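Local coordinates for translation initiation factor eIF2b-like protein (Chaetomium thermophilum, PDB 4ZEM) that probably takes part in guanine nucleotide exchange on eIF2 during translation initiation, as the beta subunit of the decameric eIF2B complex, at residues Q39-G42 against D43-A46. Residues are numbered along the deposited sequence; the frame is centred on the assembly and turned at random.
Sequences QVTG and DECA
Where the loop 39-42 runs into the helix at 43-46, Val40 lays one methyl, CG1, against the backbone and side-chain root of Cys45, with CG1 of Val40 3.8 Å from CA of Cys45 and 4.0 Å from its CB. Torsion puts it there: CG1 is turned anti to the nitrogen of Val40 (chi1 170°). Further along, Glu44 folds back beside Thr41, both side chains pointing the same way. CG of Glu44 comes alongside the carbonyl O of Thr41. The carboxylate passes the hydroxyl without bonding to it, OE2 of Glu44 staying 4.0 Å from OG1 of Thr41. With chi1 at 64°, CG of Glu44 sits between its own nitrogen and carbonyl carbon, and the extended chain beyond carries the acid back along the loop.

Backbone geometry positions these side chains. Gly42 turns the chain with a positive phi, which favours glycine, and its carbonyl O accepts a weak, bent hydrogen bond from N of Cys45 (3.3 Å, 131° at the hydrogen). Next comes another weak bond, from N of Ala46 to O of Asp43 at 3.1 Å.

Farther out, Leu34 of helix 24-37 and Leu12 of helix 12-18 pack on Val40, while Leu35 and Ile89 cover Cys45. Asp43 directs OD1 to Lys309 in a salt bridge, joining the region where the chain enters the helix to the loop that also carries Tyr308.

The junction thus illustrates how a connection turning at a glycine of positive phi leads from helix 24-37 into helix 43-59: Val40 and Cys45, both buried, meet directly and also touch leucines of neighbouring helices, while the turn's own backbone bond is weak. The acid of Asp43, close to the N-terminal part of helix 43-59, would probably be favoured as a carboxylate by both the helix dipole and the lysine.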
# COMPACT_ATOMS: atom_id res chain seq x y z
N GLN A 39 3.55 -2.52 -17.08
CA GLN A 39 4.38 -3.66 -16.73
C GLN A 39 4.46 -3.76 -15.21
O GLN A 39 4.57 -4.86 -14.65
CB GLN A 39 5.76 -3.55 -17.37
CG GLN A 39 6.62 -4.80 -17.21
CD GLN A 39 7.88 -4.74 -18.03
OE1 GLN A 39 8.08 -3.81 -18.82
NE2 GLN A 39 8.74 -5.73 -17.86
N VAL A 40 4.43 -2.61 -14.54
CA VAL A 40 4.54 -2.54 -13.09
C VAL A 40 3.18 -2.14 -12.53
O VAL A 40 2.62 -1.11 -12.92
CB VAL A 40 5.62 -1.53 -12.64
CG1 VAL A 40 5.55 -1.28 -11.14
CG2 VAL A 40 7.01 -2.03 -13.04
N THR A 41 2.65 -2.96 -11.63
CA THR A 41 1.28 -2.80 -11.15
C THR A 41 1.08 -3.15 -9.68
O THR A 41 1.79 -4.00 -9.13
CB THR A 41 0.31 -3.68 -11.96
OG1 THR A 41 0.93 -4.95 -12.20
CG2 THR A 41 -0.03 -3.04 -13.29
N GLY A 42 0.11 -2.49 -9.05
CA GLY A 42 -0.28 -2.80 -7.68
C GLY A 42 0.74 -2.54 -6.59
O GLY A 42 1.29 -1.45 -6.49
N ASP A 43 0.95 -3.53 -5.73
CA ASP A 43 1.82 -3.35 -4.57
C ASP A 43 3.32 -3.33 -4.89
O ASP A 43 4.11 -2.80 -4.10
CB ASP A 43 1.54 -4.45 -3.54
CG ASP A 43 0.06 -4.69 -3.34
OD1 ASP A 43 -0.75 -3.80 -3.67
OD2 ASP A 43 -0.31 -5.78 -2.82
N GLU A 44 3.72 -3.90 -6.03
CA GLU A 44 5.14 -3.87 -6.37
C GLU A 44 5.48 -2.49 -6.91
O GLU A 44 6.64 -2.10 -6.99
CB GLU A 44 5.51 -4.96 -7.37
CG GLU A 44 4.84 -4.82 -8.72
CD GLU A 44 5.17 -5.97 -9.65
OE1 GLU A 44 6.16 -6.68 -9.38
OE2 GLU A 44 4.45 -6.16 -10.65
N CYS A 45 4.43 -1.77 -7.28
CA CYS A 45 4.51 -0.37 -7.64
C CYS A 45 4.88 0.48 -6.42
O CYS A 45 5.65 1.43 -6.53
CB CYS A 45 3.18 0.08 -8.27
SG CYS A 45 2.86 1.82 -8.30
N ALA A 46 4.33 0.12 -5.26
CA ALA A 46 4.59 0.86 -4.02
C ALA A 46 6.08 0.86 -3.69
O ALA A 46 6.66 1.91 -3.38
CB ALA A 46 3.81 0.26 -2.87